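Local coordinates for plasmid pRiA4b Orf3-like domain-containing protein (Methanosarcina mazei, PDB 2I1S), which is of unknown function but belongs to the plasmid pRiA4b ORF-3-like family, built on a mixed beta sheet with helices packed against it, at residues T4-L13 with R24-Y32; T104-Q112 with V140-W148. All blocks are in the same frame, centred on the assembly; numbering follows the deposited sequence.

Contact 1 (T4-L13 with R24-Y32); sequences TFEKVYHLKL and RRIQVPENY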
loop_
_atom_site.group_PDB
_atom_site.type_symbol
_atom_site.label_atom_id
_atom_site.label_comp_id
_atom_site.label_asym_id
_atom_site.label_seq_id
_atom_site.Cartn_x
_atom_site.Cartn_y
_atom_site.Cartn_z
ATOM N N THR A 4 -2.892 -20.045 15.638
ATOM C CA THR A 4 -3.190 -18.779 16.412
ATOM C C THR A 4 -4.070 -17.758 15.651
ATOM O O THR A 4 -4.465 -16.708 16.218
ATOM C CB THR A 4 -1.910 -18.081 16.899
ATOM O OG1 THR A 4 -1.365 -17.264 15.848
ATOM C CG2 THR A 4 -0.887 -19.121 17.307
ATOM N N PHE A 5 -4.377 -18.088 14.384
ATOM C CA PHE A 5 -5.487 -17.460 13.628
ATOM C C PHE A 5 -6.107 -18.524 12.713
ATOM O O PHE A 5 -5.425 -19.491 12.313
ATOM C CB PHE A 5 -5.012 -16.226 12.807
ATOM C CG PHE A 5 -3.957 -16.547 11.741
ATOM C CD1 PHE A 5 -2.605 -16.685 12.090
ATOM C CD2 PHE A 5 -4.314 -16.683 10.402
ATOM C CE1 PHE A 5 -1.641 -16.988 11.135
ATOM C CE2 PHE A 5 -3.360 -16.981 9.436
ATOM C CZ PHE A 5 -2.015 -17.130 9.803
ATOM N N GLU A 6 -7.381 -18.332 12.368
ATOM C CA GLU A 6 -8.091 -19.260 11.472
ATOM C C GLU A 6 -8.231 -18.678 10.065
ATOM O O GLU A 6 -7.845 -19.339 9.081
ATOM C CB GLU A 6 -9.495 -19.597 12.007
ATOM C CG GLU A 6 -9.629 -19.680 13.539
ATOM C CD GLU A 6 -9.309 -21.082 14.109
ATOM O OE1 GLU A 6 -9.896 -21.426 15.187
ATOM O OE2 GLU A 6 -8.491 -21.840 13.492
ATOM N N LYS A 7 -8.785 -17.456 9.970
ATOM C CA LYS A 7 -9.118 -16.844 8.659
ATOM C C LYS A 7 -8.042 -15.891 8.116
ATOM O O LYS A 7 -7.216 -15.344 8.883
ATOM C CB LYS A 7 -10.475 -16.117 8.727
ATOM C CG LYS A 7 -11.455 -16.728 9.763
ATOM C CD LYS A 7 -12.921 -16.430 9.465
ATOM C CE LYS A 7 -13.554 -17.500 8.541
ATOM N NZ LYS A 7 -13.484 -18.884 9.122
ATOM N N VAL A 8 -8.036 -15.714 6.792
ATOM C CA VAL A 8 -7.217 -14.681 6.162
ATOM C C VAL A 8 -8.038 -13.630 5.372
ATOM O O VAL A 8 -9.033 -13.944 4.716
ATOM C CB VAL A 8 -6.021 -15.262 5.354
ATOM C CG1 VAL A 8 -5.146 -16.071 6.269
ATOM C CG2 VAL A 8 -6.475 -16.111 4.232
ATOM N N TYR A 9 -7.617 -12.375 5.474
ATOM C CA TYR A 9 -8.235 -11.271 4.746
ATOM C C TYR A 9 -7.547 -11.112 3.379
ATOM O O TYR A 9 -6.334 -10.879 3.325
ATOM C CB TYR A 9 -8.106 -9.993 5.587
ATOM C CG TYR A 9 -8.942 -9.965 6.878
ATOM C CD1 TYR A 9 -9.671 -11.095 7.299
ATOM C CD2 TYR A 9 -9.010 -8.796 7.665
ATOM C CE1 TYR A 9 -10.452 -11.073 8.460
ATOM C CE2 TYR A 9 -9.781 -8.752 8.825
ATOM C CZ TYR A 9 -10.509 -9.904 9.224
ATOM O OH TYR A 9 -11.281 -9.884 10.395
ATOM N N HIS A 10 -8.322 -11.263 2.291
ATOM C CA HIS A 10 -7.872 -10.962 0.925
ATOM C C HIS A 10 -8.110 -9.474 0.618
ATOM O O HIS A 10 -9.275 -9.024 0.460
ATOM C CB HIS A 10 -8.585 -11.841 -0.112
ATOM C CG HIS A 10 -8.488 -13.311 0.177
ATOM N ND1 HIS A 10 -8.155 -14.242 -0.786
ATOM C CD2 HIS A 10 -8.675 -14.014 1.323
ATOM C CE1 HIS A 10 -8.142 -15.453 -0.249
ATOM N NE2 HIS A 10 -8.448 -15.340 1.032
ATOM N N LEU A 11 -6.998 -8.721 0.547
ATOM C CA LEU A 11 -7.025 -7.263 0.455
ATOM C C LEU A 11 -6.588 -6.823 -0.918
ATOM O O LEU A 11 -5.629 -7.378 -1.445
ATOM C CB LEU A 11 -6.062 -6.655 1.498
ATOM C CG LEU A 11 -6.372 -6.953 2.970
ATOM C CD1 LEU A 11 -5.293 -6.330 3.874
ATOM C CD2 LEU A 11 -7.812 -6.506 3.420
ATOM N N LYS A 12 -7.261 -5.845 -1.517
ATOM C CA LYS A 12 -6.629 -5.145 -2.638
ATOM C C LYS A 12 -6.068 -3.832 -2.148
ATOM O O LYS A 12 -6.673 -3.163 -1.310
ATOM C CB LYS A 12 -7.589 -4.906 -3.785
ATOM C CG LYS A 12 -6.908 -4.462 -5.066
ATOM C CD LYS A 12 -7.944 -4.194 -6.124
ATOM C CE LYS A 12 -7.263 -3.531 -7.314
ATOM N NZ LYS A 12 -8.196 -3.016 -8.347
ATOM N N LEU A 13 -4.875 -3.504 -2.636
ATOM C CA LEU A 13 -4.177 -2.248 -2.326
ATOM C C LEU A 13 -3.933 -1.505 -3.616
ATOM O O LEU A 13 -3.281 -2.052 -4.522
ATOM C CB LEU A 13 -2.828 -2.508 -1.683
ATOM C CG LEU A 13 -2.748 -3.570 -0.579
ATOM C CD1 LEU A 13 -1.330 -3.655 -0.055
ATOM C CD2 LEU A 13 -3.733 -3.312 0.545
ATOM N N ARG A 24 -1.742 -4.204 -5.885
ATOM C CA ARG A 24 -1.272 -5.508 -5.371
ATOM C C ARG A 24 -2.404 -6.207 -4.651
ATOM O O ARG A 24 -3.272 -5.563 -4.027
ATOM C CB ARG A 24 -0.133 -5.340 -4.362
ATOM C CG ARG A 24 0.833 -4.275 -4.722
ATOM C CD ARG A 24 1.706 -4.805 -5.794
ATOM N NE ARG A 24 2.920 -4.015 -6.056
ATOM C CZ ARG A 24 3.117 -3.340 -7.172
ATOM N NH1 ARG A 24 4.261 -2.769 -7.374
ATOM N NH2 ARG A 24 2.161 -3.245 -8.088
ATOM N N ARG A 25 -2.433 -7.519 -4.736
ATOM C CA ARG A 25 -3.395 -8.267 -3.919
ATOM C C ARG A 25 -2.596 -9.086 -2.912
ATOM O O ARG A 25 -1.634 -9.735 -3.274
ATOM C CB ARG A 25 -4.359 -9.120 -4.801
ATOM C CG ARG A 25 -5.761 -8.551 -4.843
ATOM C CD ARG A 25 -6.755 -9.346 -5.715
ATOM N NE ARG A 25 -6.753 -8.674 -6.991
ATOM C CZ ARG A 25 -7.698 -7.897 -7.494
ATOM N NH1 ARG A 25 -8.858 -7.734 -6.907
ATOM N NH2 ARG A 25 -7.466 -7.308 -8.642
ATOM N N ILE A 26 -2.934 -8.973 -1.641
ATOM C CA ILE A 26 -2.233 -9.723 -0.597
ATOM C C ILE A 26 -3.236 -10.417 0.316
ATOM O O ILE A 26 -4.380 -9.953 0.448
ATOM C CB ILE A 26 -1.278 -8.824 0.270
ATOM C CG1 ILE A 26 -2.072 -7.815 1.130
ATOM C CG2 ILE A 26 -0.154 -8.199 -0.596
ATOM C CD1 ILE A 26 -1.220 -6.995 2.175
ATOM N N GLN A 27 -2.819 -11.512 0.957
ATOM C CA GLN A 27 -3.653 -12.105 2.016
ATOM C C GLN A 27 -2.953 -11.992 3.379
ATOM O O GLN A 27 -1.775 -12.349 3.526
ATOM C CB GLN A 27 -4.011 -13.538 1.683
ATOM C CG GLN A 27 -4.712 -13.715 0.328
ATOM C CD GLN A 27 -4.903 -15.171 -0.021
ATOM O OE1 GLN A 27 -4.865 -16.021 0.868
ATOM N NE2 GLN A 27 -5.119 -15.478 -1.311
ATOM N N VAL A 28 -3.662 -11.488 4.380
ATOM C CA VAL A 28 -3.040 -11.309 5.701
ATOM C C VAL A 28 -3.759 -12.103 6.817
ATOM O O VAL A 28 -4.955 -12.325 6.716
ATOM C CB VAL A 28 -2.906 -9.788 6.082
ATOM C CG1 VAL A 28 -1.956 -9.094 5.140
ATOM C CG2 VAL A 28 -4.254 -9.096 6.076
ATOM N N PRO A 29 -3.019 -12.546 7.869
ATOM C CA PRO A 29 -3.701 -13.132 9.016
ATOM C C PRO A 29 -4.769 -12.192 9.558
ATOM O O PRO A 29 -4.545 -10.960 9.636
ATOM C CB PRO A 29 -2.569 -13.315 10.055
ATOM C CG PRO A 29 -1.335 -13.499 9.227
ATOM C CD PRO A 29 -1.548 -12.572 8.042
ATOM N N GLU A 30 -5.913 -12.768 9.921
ATOM C CA GLU A 30 -7.021 -12.012 10.491
ATOM C C GLU A 30 -6.644 -11.283 11.795
ATOM O O GLU A 30 -7.189 -10.225 12.082
ATOM C CB GLU A 30 -8.268 -12.911 10.678
ATOM C CG GLU A 30 -8.094 -14.044 11.716
ATOM C CD GLU A 30 -9.384 -14.821 12.013
ATOM O OE1 GLU A 30 -10.491 -14.299 11.721
ATOM O OE2 GLU A 30 -9.276 -15.955 12.546
ATOM N N ASN A 31 -5.693 -11.827 12.563
ATOM C CA ASN A 31 -5.315 -11.229 13.850
ATOM C C ASN A 31 -4.270 -10.087 13.756
ATOM O O ASN A 31 -3.728 -9.600 14.775
ATOM C CB ASN A 31 -4.898 -12.322 14.856
ATOM C CG ASN A 31 -3.564 -12.988 14.494
ATOM O OD1 ASN A 31 -3.077 -12.896 13.347
ATOM N ND2 ASN A 31 -2.967 -13.670 15.477
ATOM N N TYR A 32 -3.999 -9.680 12.530
ATOM C CA TYR A 32 -3.076 -8.595 12.228
ATOM C C TYR A 32 -3.515 -7.278 12.817
ATOM O O TYR A 32 -4.708 -6.970 12.825
ATOM C CB TYR A 32 -2.931 -8.434 10.713
ATOM C CG TYR A 32 -1.593 -8.901 10.166
ATOM C CD1 TYR A 32 -0.853 -9.894 10.815
ATOM C CD2 TYR A 32 -1.086 -8.359 8.985
ATOM C CE1 TYR A 32 0.371 -10.304 10.318
ATOM C CE2 TYR A 32 0.115 -8.761 8.481
ATOM C CZ TYR A 32 0.840 -9.734 9.135
ATOM O OH TYR A 32 2.068 -10.110 8.612
#
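Phe5 lays one ring face on Pro29 at the open end of an antiparallel beta hairpin made by strands 7-15 and 22-29 of the mixed sheet. Pro29 CB sits 3.6 Å from the centroid of the Phe5 ring, a CH-pi contact almost on the ring normal; a rigid, CH-rich proline ring suits that flat surface. Glu6 N and Lys7 N both donate to Glu30 OE2, at 3.0 Å each, from the same face of the carboxylate, so a side chain continues the ladder where strand pairing stops. With Glu30 CG set between its own N and carbonyl carbon (chi1 66°) and the chain extended beyond, the carboxylate reaches back to these amides. Tyr9 exchanges paired backbone bonds with Val28, and its ring receives Glu30 CA over one face. On the other, more polar side, the His10 ring and Gln27 amide stack with planes 24° apart, Gln27 NE2 lying 3.2 Å from His10 CE1. Leu11 pairs with Ile26; its CD1 lies 3.7 Å from Val28 CG2, on the apolar side packed against helix 34-44. Gln21 and Glu118 respectively take the cationic ends of Lys12 and Arg25, while Lys12 runs its methylenes over the Arg25 guanidinium, CD lying 3.7 Å from Arg25 NH1.

Contact 2 (T104-Q112 with V140-W148); sequences TYDFGDNWQ and VPEDSGGVW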
loop_
_atom_site.group_PDB
_atom_site.type_symbol
_atom_site.label_atom_id
_atom_site.label_comp_id
_atom_site.label_asym_id
_atom_site.label_seq_id
_atom_site.Cartn_x
_atom_site.Cartn_y
_atom_site.Cartn_z
ATOM N N THR A 104 -2.252 6.707 4.154
ATOM C CA THR A 104 -1.356 7.746 3.675
ATOM C C THR A 104 0.079 7.479 4.191
ATOM O O THR A 104 0.301 7.180 5.369
ATOM C CB THR A 104 -1.870 9.161 4.108
ATOM O OG1 THR A 104 -3.222 9.336 3.653
ATOM C CG2 THR A 104 -0.986 10.305 3.542
ATOM N N TYR A 105 1.045 7.560 3.282
ATOM C CA TYR A 105 2.442 7.397 3.592
ATOM C C TYR A 105 3.194 8.563 2.929
ATOM O O TYR A 105 2.992 8.840 1.734
ATOM C CB TYR A 105 2.938 6.039 3.074
ATOM C CG TYR A 105 4.448 5.893 3.102
ATOM C CD1 TYR A 105 5.149 5.928 4.333
ATOM C CD2 TYR A 105 5.189 5.769 1.912
ATOM C CE1 TYR A 105 6.554 5.813 4.390
ATOM C CE2 TYR A 105 6.586 5.643 1.948
ATOM C CZ TYR A 105 7.272 5.687 3.211
ATOM O OH TYR A 105 8.666 5.565 3.304
ATOM N N ASP A 106 4.058 9.238 3.700
ATOM C CA ASP A 106 4.824 10.410 3.241
ATOM C C ASP A 106 3.906 11.607 3.208
ATOM O O ASP A 106 3.141 11.779 2.261
ATOM C CB ASP A 106 5.488 10.195 1.847
ATOM C CG ASP A 106 6.586 11.231 1.535
ATOM O OD1 ASP A 106 7.512 10.925 0.773
ATOM O OD2 ASP A 106 6.540 12.363 2.067
ATOM N N PHE A 107 3.991 12.444 4.235
ATOM C CA PHE A 107 3.122 13.609 4.364
ATOM C C PHE A 107 3.593 14.780 3.500
ATOM O O PHE A 107 2.946 15.845 3.488
ATOM C CB PHE A 107 2.962 14.016 5.863
ATOM C CG PHE A 107 2.274 12.947 6.706
ATOM C CD1 PHE A 107 1.672 11.829 6.091
ATOM C CD2 PHE A 107 2.191 13.074 8.085
ATOM C CE1 PHE A 107 1.045 10.847 6.825
ATOM C CE2 PHE A 107 1.549 12.089 8.850
ATOM C CZ PHE A 107 0.982 10.976 8.230
ATOM N N GLY A 108 4.711 14.594 2.793
ATOM C CA GLY A 108 5.153 15.550 1.759
ATOM C C GLY A 108 4.643 15.154 0.372
ATOM O O GLY A 108 3.862 15.872 -0.255
ATOM N N ASP A 109 5.065 13.989 -0.107
ATOM C CA ASP A 109 4.591 13.471 -1.389
ATOM C C ASP A 109 3.115 13.035 -1.349
ATOM O O ASP A 109 2.449 13.045 -2.392
ATOM C CB ASP A 109 5.467 12.296 -1.874
ATOM C CG ASP A 109 6.789 12.745 -2.519
ATOM O OD1 ASP A 109 7.220 13.911 -2.365
ATOM O OD2 ASP A 109 7.407 11.906 -3.205
ATOM N N ASN A 110 2.622 12.646 -0.173
ATOM C CA ASN A 110 1.196 12.353 0.067
ATOM C C ASN A 110 0.729 11.139 -0.769
ATOM O O ASN A 110 -0.197 11.207 -1.582
ATOM C CB ASN A 110 0.333 13.636 -0.102
ATOM C CG ASN A 110 -1.160 13.451 0.345
ATOM O OD1 ASN A 110 -1.465 12.734 1.307
ATOM N ND2 ASN A 110 -2.084 14.116 -0.377
ATOM N N TRP A 111 1.436 10.028 -0.609
ATOM C CA TRP A 111 1.013 8.785 -1.248
ATOM C C TRP A 111 -0.168 8.235 -0.508
ATOM O O TRP A 111 -0.148 8.143 0.730
ATOM C CB TRP A 111 2.137 7.727 -1.229
ATOM C CG TRP A 111 3.445 8.174 -1.882
ATOM C CD1 TRP A 111 4.656 8.267 -1.275
ATOM C CD2 TRP A 111 3.650 8.550 -3.261
ATOM N NE1 TRP A 111 5.604 8.705 -2.171
ATOM C CE2 TRP A 111 5.022 8.874 -3.400
ATOM C CE3 TRP A 111 2.806 8.655 -4.387
ATOM C CZ2 TRP A 111 5.586 9.293 -4.632
ATOM C CZ3 TRP A 111 3.348 9.079 -5.606
ATOM C CH2 TRP A 111 4.743 9.381 -5.725
ATOM N N GLN A 112 -1.169 7.808 -1.270
ATOM C CA GLN A 112 -2.379 7.219 -0.689
ATOM C C GLN A 112 -2.661 5.888 -1.290
ATOM O O GLN A 112 -2.736 5.735 -2.515
ATOM C CB GLN A 112 -3.563 8.146 -0.877
ATOM C CG GLN A 112 -3.442 9.450 -0.064
ATOM C CD GLN A 112 -4.548 10.405 -0.371
ATOM O OE1 GLN A 112 -4.882 10.629 -1.524
ATOM N NE2 GLN A 112 -5.133 10.978 0.660
ATOM N N VAL A 140 5.414 3.323 -7.072
ATOM C CA VAL A 140 6.050 4.644 -7.216
ATOM C C VAL A 140 7.324 4.631 -6.357
ATOM O O VAL A 140 7.296 4.140 -5.221
ATOM C CB VAL A 140 5.090 5.805 -6.781
ATOM C CG1 VAL A 140 3.836 5.857 -7.688
ATOM C CG2 VAL A 140 4.683 5.695 -5.280
ATOM N N PRO A 141 8.455 5.124 -6.910
ATOM C CA PRO A 141 9.659 5.157 -6.076
ATOM C C PRO A 141 9.497 6.151 -4.930
ATOM O O PRO A 141 8.674 7.080 -5.023
ATOM C CB PRO A 141 10.742 5.622 -7.040
ATOM C CG PRO A 141 10.152 5.207 -8.479
ATOM C CD PRO A 141 8.725 5.582 -8.298
ATOM N N GLU A 142 10.263 5.924 -3.861
ATOM C CA GLU A 142 10.302 6.852 -2.780
ATOM C C GLU A 142 10.707 8.242 -3.318
ATOM O O GLU A 142 11.559 8.330 -4.190
ATOM C CB GLU A 142 11.267 6.359 -1.668
ATOM C CG GLU A 142 10.758 5.121 -0.888
ATOM C CD GLU A 142 9.993 5.492 0.392
ATOM O OE1 GLU A 142 9.563 6.664 0.499
ATOM O OE2 GLU A 142 9.826 4.628 1.307
ATOM N N ASP A 143 10.051 9.298 -2.798
ATOM C CA ASP A 143 10.496 10.689 -2.917
ATOM C C ASP A 143 10.299 11.269 -4.338
ATOM O O ASP A 143 10.834 12.351 -4.681
ATOM C CB ASP A 143 11.958 10.790 -2.451
ATOM C CG ASP A 143 12.173 10.182 -1.069
ATOM O OD1 ASP A 143 11.384 10.467 -0.137
ATOM O OD2 ASP A 143 13.138 9.427 -0.896
ATOM N N SER A 144 9.507 10.552 -5.142
ATOM C CA SER A 144 9.371 10.863 -6.571
ATOM C C SER A 144 8.409 12.030 -6.897
ATOM O O SER A 144 8.079 12.246 -8.067
ATOM C CB SER A 144 9.009 9.614 -7.384
ATOM O OG SER A 144 7.711 9.152 -7.067
ATOM N N GLY A 145 7.947 12.736 -5.869
ATOM C CA GLY A 145 7.165 13.962 -6.048
ATOM C C GLY A 145 5.642 13.809 -6.021
ATOM O O GLY A 145 4.942 14.744 -6.388
ATOM N N GLY A 146 5.125 12.659 -5.563
ATOM C CA GLY A 146 3.695 12.476 -5.413
ATOM C C GLY A 146 3.141 12.010 -6.754
ATOM O O GLY A 146 3.903 11.708 -7.679
ATOM N N VAL A 147 1.825 11.917 -6.891
ATOM C CA VAL A 147 1.296 11.345 -8.134
ATOM C C VAL A 147 1.689 12.255 -9.299
ATOM O O VAL A 147 2.127 11.775 -10.362
ATOM C CB VAL A 147 -0.208 10.960 -8.063
ATOM C CG1 VAL A 147 -0.409 9.913 -7.003
ATOM C CG2 VAL A 147 -1.097 12.133 -7.759
ATOM N N TRP A 148 1.640 13.560 -9.055
ATOM C CA TRP A 148 2.023 14.531 -10.072
ATOM C C TRP A 148 3.478 14.404 -10.484
ATOM O O TRP A 148 3.748 14.298 -11.672
ATOM C CB TRP A 148 1.625 15.963 -9.674
ATOM C CG TRP A 148 0.113 16.133 -9.871
ATOM C CD1 TRP A 148 -0.791 16.671 -8.985
ATOM C CD2 TRP A 148 -0.657 15.673 -10.993
ATOM N NE1 TRP A 148 -2.063 16.603 -9.509
ATOM C CE2 TRP A 148 -2.010 15.998 -10.737
HETATM O O HOH W 1 8.236 8.702 -0.771
HETATM O O HOH W 2 10.086 12.598 0.008
HETATM O O HOH W 3 9.607 14.539 -3.354
HETATM O O HOH W 4 0.659 12.253 -4.285
#
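The loop of a beta hairpin between strands 100-105 and 111-122 meets the turn that leads into helix 146-157, and a buried tryptophan fills the joint. Trp111 is sandwiched through its six-membered ring: Val140 CG2 stands 3.4 Å from the centroid over one face, while Gly146 CA approaches the other at 3.6 Å. Gly146 has positive phi, a conformation that favours glycine, and its CA lies 3.3 Å from Asp109 O. At the rim, Ser144 OG comes within 3.2 Å of Trp111 CZ2 and is itself hydrogen-bonded to Pro141 O. One water in the indole plane ties both segments together: water 1 accepts from Trp111 NE1 and Asp143 N and donates to Asp106 OD1 and Glu142 OE1.

With CG anti to the backbone N (chi1 168°), Tyr105 extends its phenol to Glu142, whose carboxylate is turned 71° from the ring. The hydrogen bond from Tyr105 OH to Glu142 OE2 is modelled at 2.5 Å, very short and of doubtful exact length. Trp47 brings its ring against both Tyr105 and Trp111. Several acidic groups gather here, and the bridging waters probably ease their repulsion; Asp143 has a further partner in His51.

Asp106 shapes the hairpin loop. Its OD2 forms an Asx turn to Gly108 N that the second bond, from Asp109 N, extends to an Asx motif, while OD1 accepts from water 1 and water 2. Asp109 then reaches across: its OD2 takes the N-H of Gly145 from above the carboxylate plane, with Gly145 N 2.8 Å from Asp109 OD2.

Contact 1 closes along the chain before contact 2 opens, and their centres lie about 25 Å apart on opposite sides of the chain's centre. Although their nearest atoms stay about 6 Å apart without touching, both reach the same mixed sheet: strand 7-15 of contact 1 is the neighbour of strand 111-122, whose first residues belong to contact 2. Contact 1 joins two adjacent strands within that sheet, whereas contact 2 ties one of its hairpin loops to the turn before helix 146-157. Strand 111-122 therefore links the N-terminal hairpin to the helical C-terminal part, and the shared sheet makes the two contacts parts of one continuous fold.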